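Local coordinates for protein diketoreductase (PDB 4E12) that reduces dicarbonyl compounds with NADH and probably acts as a (3S)-3-hydroxyacyl-CoA dehydrogenase in fatty acid beta-oxidation, at residues I4-V9 and G27-A32; V83-L88 and P112-F117. All coordinates share one frame; numbering follows the deposited sequence.

Overall arrangement
From the N terminus the chain runs through strand 6-10 and helix 14-25 into strand 29-33, and interaction 1 closes this loop by pairing 4-9 with 27-32. Interaction 2 opens later: 83-88, which runs into strand 88-91, meets 112-117, which runs into strand 116-119, with helix 97-110 in the loop between them. The two loops follow in series, neither nested nor crossed. Both belong to one sheet of the NAD-binding domain, where strand 6-10 lies between 29-33 and 88-91. They join directly: the Asp-87 carboxylate of interaction 2 reaches the backbone of Thr-5 and Asn-6 in interaction 1, and Asp-85 O reaches the Asn-6 side chain.

Interaction 1: residues I4-V9 and G27-A32; sequences ITNVTV and GFAVTA
Phe-28 turns its CG anti to its own carbonyl carbon (chi1 -66°), and the ring reaches the chain just before strand 6-9 edge first: CE2 lies 3.3 Å from Ile-4 O, near the ring plane, with Thr-5 O also at the edge. Ile-4 CG2, anti to its backbone N, and Val-7 CG2 each come within 4.1 Å of the ring, at CE2 and CD2 respectively. Phe-173 of helix 164-176 adds an edge-to-face partner to Phe-28. Beyond the ring the backbones pair in parallel. Ala-29 N donates to Thr-5 O, Val-7 N to Ala-29 O (2.8 Å), Thr-31 N to Val-7 O and Val-9 N to Thr-31 O. On the face carrying Asn-6, Thr-8 and Thr-31, the two threonines lie side by side pointing the same way, Thr-8 OG1 3.7 Å from Thr-31 CB; the Thr-8 hydroxyl is hydrogen-bonded to Ala-82 O. Val-7, Val-9 and Val-30 occupy the other face, where Val-9 and Val-30 pack on helix 14-25. Strand, helix and parallel strand make the first beta-alpha-beta unit of a Rossmann fold, whose glycine-rich turn after Val-9 includes the NAD-binding residue Thr-12.

Interaction 2: residues V83-L88 and P112-F117; sequences VKDADL and PAKTIF
Lys-114 NZ is gripped by three oxygens of 83-88: it forms salt bridges to Asp-85 OD1 at 2.7 Å and to Asp-87 OD1 at 2.9 Å, and a weak hydrogen bond to Asp-85 O. This salt-bridge network lies where two neighbouring parallel strands of the Rossmann-type sheet, 88-91 and 116-119, begin. CG of Lys-114 sits between its backbone N and carbonyl carbon (chi1 60°), and from there the extended chain runs past Ala-86 O, with CE 3.3 Å from that oxygen. The ammonium group meets Asp-85 OD1 from above the carboxylate plane, 43° out of it, whereas it approaches Asp-87 OD1 on the syn side, though also tilted out of that carboxylate's plane. The other oxygen of Asp-87, OD2, accepts the backbone N-H groups of Thr-5 and Asn-6, so one carboxylate links the lysine to the start of strand 6-10. Two acidic groups so close to one amine would be expected to favour its charged form. Ala-86 O accepts a hydrogen bond from the Thr-115 hydroxyl, whose OG1 donates over 2.6 Å from above the carbonyl plane. Both loops are bent by type I turns, 83-86 and 112-115. The Pro-112 ring fits against the first of them, its CD 3.1 Å from Val-83 O and its CG close to Lys-84 O. Further on, Ile-116 N gives an almost straight hydrogen bond (176°) to Asp-87 O, and Leu-88 pairs with Ile-116 in a parallel bridge. Their side chains share one face of the sheet, covered by helix 164-176; they cross obliquely, with Leu-88 CD1 3.6 Å from Ile-116 CG2.

Interaction 1: residues I4-V9 and G27-A32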
loop_
_atom_site.group_PDB
_atom_site.type_symbol
_atom_site.label_atom_id
_atom_site.label_comp_id
_atom_site.label_asym_id
_atom_site.label_seq_id
_atom_site.Cartn_x
_atom_site.Cartn_y
_atom_site.Cartn_z
ATOM N N ILE A 4 31.710 -17.767 1.430
ATOM C CA ILE A 4 31.143 -17.977 2.749
ATOM C C ILE A 4 30.817 -19.439 2.975
ATOM O O ILE A 4 30.143 -20.077 2.164
ATOM C CB ILE A 4 29.878 -17.123 2.954
ATOM C CG1 ILE A 4 30.225 -15.654 2.744
ATOM C CG2 ILE A 4 29.309 -17.362 4.345
ATOM C CD1 ILE A 4 29.042 -14.741 2.744
ATOM N N THR A 5 31.301 -19.975 4.088
ATOM C CA THR A 5 31.005 -21.349 4.465
ATOM C C THR A 5 30.579 -21.428 5.926
ATOM O O THR A 5 29.603 -22.105 6.264
ATOM C CB THR A 5 32.234 -22.280 4.271
ATOM O OG1 THR A 5 32.551 -22.388 2.875
ATOM C CG2 THR A 5 31.940 -23.656 4.833
ATOM N N ASN A 6 31.313 -20.741 6.793
ATOM C CA ASN A 6 31.016 -20.785 8.221
ATOM C C ASN A 6 30.239 -19.546 8.601
ATOM O O ASN A 6 30.703 -18.418 8.424
ATOM C CB ASN A 6 32.302 -20.825 9.050
ATOM C CG ASN A 6 33.159 -22.044 8.746
ATOM O OD1 ASN A 6 32.654 -23.093 8.335
ATOM N ND2 ASN A 6 34.469 -21.907 8.944
ATOM N N VAL A 7 29.062 -19.756 9.157
ATOM C CA VAL A 7 28.231 -18.638 9.503
ATOM C C VAL A 7 27.919 -18.727 10.969
ATOM O O VAL A 7 27.494 -19.780 11.447
ATOM C CB VAL A 7 26.925 -18.638 8.675
ATOM C CG1 VAL A 7 26.056 -17.452 9.084
ATOM C CG2 VAL A 7 27.261 -18.566 7.191
ATOM N N THR A 8 28.166 -17.631 11.680
ATOM C CA THR A 8 27.769 -17.520 13.073
ATOM C C THR A 8 26.660 -16.494 13.199
ATOM O O THR A 8 26.722 -15.391 12.644
ATOM C CB THR A 8 28.947 -17.137 14.015
ATOM O OG1 THR A 8 29.972 -18.140 13.913
ATOM C CG2 THR A 8 28.479 -17.058 15.464
ATOM N N VAL A 9 25.632 -16.884 13.927
ATOM C CA VAL A 9 24.508 -16.008 14.182
ATOM C C VAL A 9 24.545 -15.643 15.660
ATOM O O VAL A 9 24.637 -16.535 16.504
ATOM C CB VAL A 9 23.186 -16.717 13.836
ATOM C CG1 VAL A 9 22.024 -15.808 14.183
ATOM C CG2 VAL A 9 23.142 -17.050 12.345
ATOM N N GLY A 27 22.747 -25.633 3.775
ATOM C CA GLY A 27 24.037 -26.268 3.567
ATOM C C GLY A 27 25.225 -25.627 4.236
ATOM O O GLY A 27 26.315 -26.195 4.218
ATOM N N PHE A 28 25.049 -24.452 4.823
ATOM C CA PHE A 28 26.163 -23.767 5.477
ATOM C C PHE A 28 26.442 -24.372 6.837
ATOM O O PHE A 28 25.584 -25.052 7.407
ATOM C CB PHE A 28 25.889 -22.262 5.591
ATOM C CG PHE A 28 25.830 -21.557 4.262
ATOM C CD1 PHE A 28 24.697 -21.638 3.466
ATOM C CD2 PHE A 28 26.913 -20.814 3.807
ATOM C CE1 PHE A 28 24.643 -20.989 2.234
ATOM C CE2 PHE A 28 26.865 -20.162 2.572
ATOM C CZ PHE A 28 25.725 -20.252 1.789
ATOM N N ALA A 29 27.653 -24.145 7.339
ATOM C CA ALA A 29 28.044 -24.584 8.674
ATOM C C ALA A 29 27.732 -23.480 9.659
ATOM O O ALA A 29 28.413 -22.450 9.688
ATOM C CB ALA A 29 29.532 -24.908 8.709
ATOM N N VAL A 30 26.714 -23.709 10.469
ATOM C CA VAL A 30 26.150 -22.676 11.322
ATOM C C VAL A 30 26.521 -22.895 12.771
ATOM O O VAL A 30 26.411 -24.010 13.299
ATOM C CB VAL A 30 24.619 -22.633 11.175
ATOM C CG1 VAL A 30 23.973 -21.690 12.181
ATOM C CG2 VAL A 30 24.252 -22.204 9.763
ATOM N N THR A 31 26.963 -21.815 13.402
ATOM C CA THR A 31 27.109 -21.778 14.850
ATOM C C THR A 31 26.102 -20.762 15.391
ATOM O O THR A 31 26.061 -19.618 14.933
ATOM C CB THR A 31 28.518 -21.316 15.257
ATOM O OG1 THR A 31 29.491 -22.216 14.717
ATOM C CG2 THR A 31 28.650 -21.286 16.773
ATOM N N ALA A 32 25.279 -21.183 16.345
ATOM C CA ALA A 32 24.343 -20.274 16.997
ATOM C C ALA A 32 24.934 -19.843 18.326
ATOM O O ALA A 32 25.258 -20.685 19.168
ATOM C CB ALA A 32 23.009 -20.985 17.228
#

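Interaction 2: residues V83-L88 and P112-F117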
loop_
_atom_site.group_PDB
_atom_site.type_symbol
_atom_site.label_atom_id
_atom_site.label_comp_id
_atom_site.label_asym_id
_atom_site.label_seq_id
_atom_site.Cartn_x
_atom_site.Cartn_y
_atom_site.Cartn_z
ATOM N N VAL A 83 33.096 -17.464 16.892
ATOM C CA VAL A 83 33.405 -16.778 15.640
ATOM C C VAL A 83 34.828 -17.021 15.139
ATOM O O VAL A 83 35.295 -16.306 14.247
ATOM C CB VAL A 83 33.219 -15.258 15.780
ATOM C CG1 VAL A 83 31.794 -14.923 16.207
ATOM C CG2 VAL A 83 34.235 -14.693 16.760
ATOM N N LYS A 84 35.517 -18.014 15.692
ATOM C CA LYS A 84 36.942 -18.179 15.426
ATOM C C LYS A 84 37.275 -18.410 13.955
ATOM O O LYS A 84 38.332 -17.983 13.486
ATOM C CB LYS A 84 37.550 -19.290 16.288
ATOM C CG LYS A 84 36.986 -20.675 16.040
ATOM C CD LYS A 84 37.625 -21.688 16.991
ATOM C CE LYS A 84 37.048 -23.083 16.812
ATOM N NZ LYS A 84 37.618 -24.054 17.793
ATOM N N ASP A 85 36.391 -19.081 13.228
ATOM C CA ASP A 85 36.648 -19.364 11.822
ATOM C C ASP A 85 35.446 -18.918 10.986
ATOM O O ASP A 85 35.186 -19.469 9.914
ATOM C CB ASP A 85 36.897 -20.866 11.618
ATOM C CG ASP A 85 37.463 -21.189 10.234
ATOM O OD1 ASP A 85 38.046 -20.288 9.594
ATOM O OD2 ASP A 85 37.316 -22.343 9.782
ATOM N N ALA A 86 34.714 -17.925 11.487
ATOM C CA ALA A 86 33.507 -17.440 10.819
ATOM C C ALA A 86 33.833 -16.676 9.533
ATOM O O ALA A 86 34.738 -15.841 9.505
ATOM C CB ALA A 86 32.700 -16.560 11.776
ATOM N N ASP A 87 33.106 -16.975 8.461
ATOM C CA ASP A 87 33.202 -16.198 7.224
ATOM C C ASP A 87 32.228 -15.014 7.277
ATOM O O ASP A 87 32.448 -13.959 6.673
ATOM C CB ASP A 87 32.859 -17.093 6.029
ATOM C CG ASP A 87 33.830 -18.250 5.874
ATOM O OD1 ASP A 87 35.048 -18.012 6.011
ATOM O OD2 ASP A 87 33.374 -19.390 5.636
ATOM N N LEU A 88 31.152 -15.204 8.025
ATOM C CA LEU A 88 30.077 -14.221 8.126
ATOM C C LEU A 88 29.460 -14.352 9.497
ATOM O O LEU A 88 29.214 -15.465 9.963
ATOM C CB LEU A 88 29.003 -14.536 7.081
ATOM C CG LEU A 88 27.691 -13.738 7.098
ATOM C CD1 LEU A 88 27.967 -12.300 6.683
ATOM C CD2 LEU A 88 26.703 -14.375 6.119
ATOM N N PRO A 112 38.298 -13.407 13.018
ATOM C CA PRO A 112 39.433 -13.314 12.100
ATOM C C PRO A 112 39.197 -12.190 11.082
ATOM O O PRO A 112 38.055 -11.795 10.830
ATOM C CB PRO A 112 39.472 -14.698 11.448
ATOM C CG PRO A 112 38.074 -15.214 11.562
ATOM C CD PRO A 112 37.549 -14.666 12.856
ATOM N N ALA A 113 40.273 -11.658 10.517
ATOM C CA ALA A 113 40.175 -10.493 9.645
ATOM C C ALA A 113 39.212 -10.704 8.473
ATOM O O ALA A 113 38.666 -9.740 7.929
ATOM C CB ALA A 113 41.554 -10.098 9.139
ATOM N N LYS A 114 39.003 -11.961 8.092
ATOM C CA LYS A 114 38.197 -12.289 6.918
ATOM C C LYS A 114 36.703 -12.058 7.132
ATOM O O LYS A 114 35.950 -11.925 6.162
ATOM C CB LYS A 114 38.398 -13.748 6.527
ATOM C CG LYS A 114 38.008 -14.722 7.620
ATOM C CD LYS A 114 37.915 -16.142 7.072
ATOM C CE LYS A 114 37.478 -17.093 8.171
ATOM N NZ LYS A 114 37.372 -18.494 7.668
ATOM N N THR A 115 36.287 -12.024 8.397
ATOM C CA THR A 115 34.872 -12.079 8.765
ATOM C C THR A 115 34.032 -10.872 8.344
ATOM O O THR A 115 34.323 -9.722 8.687
ATOM C CB THR A 115 34.686 -12.362 10.280
ATOM O OG1 THR A 115 35.326 -13.608 10.602
ATOM C CG2 THR A 115 33.203 -12.486 10.632
ATOM N N ILE A 116 32.961 -11.156 7.606
ATOM C CA ILE A 116 31.971 -10.134 7.277
ATOM C C ILE A 116 30.972 -10.029 8.418
ATOM O O ILE A 116 30.533 -11.051 8.955
ATOM C CB ILE A 116 31.220 -10.501 5.993
ATOM C CG1 ILE A 116 32.217 -10.588 4.837
ATOM C CG2 ILE A 116 30.091 -9.502 5.738
ATOM C CD1 ILE A 116 31.649 -11.104 3.536
ATOM N N PHE A 117 30.637 -8.803 8.808
ATOM C CA PHE A 117 29.637 -8.585 9.850
ATOM C C PHE A 117 28.344 -8.075 9.220
ATOM O O PHE A 117 28.349 -7.089 8.479
ATOM C CB PHE A 117 30.085 -7.530 10.868
ATOM C CG PHE A 117 31.302 -7.905 11.681
ATOM C CD1 PHE A 117 31.777 -9.212 11.717
ATOM C CD2 PHE A 117 31.970 -6.935 12.414
ATOM C CE1 PHE A 117 32.902 -9.548 12.473
ATOM C CE2 PHE A 117 33.100 -7.260 13.174
ATOM C CZ PHE A 117 33.563 -8.566 13.203
#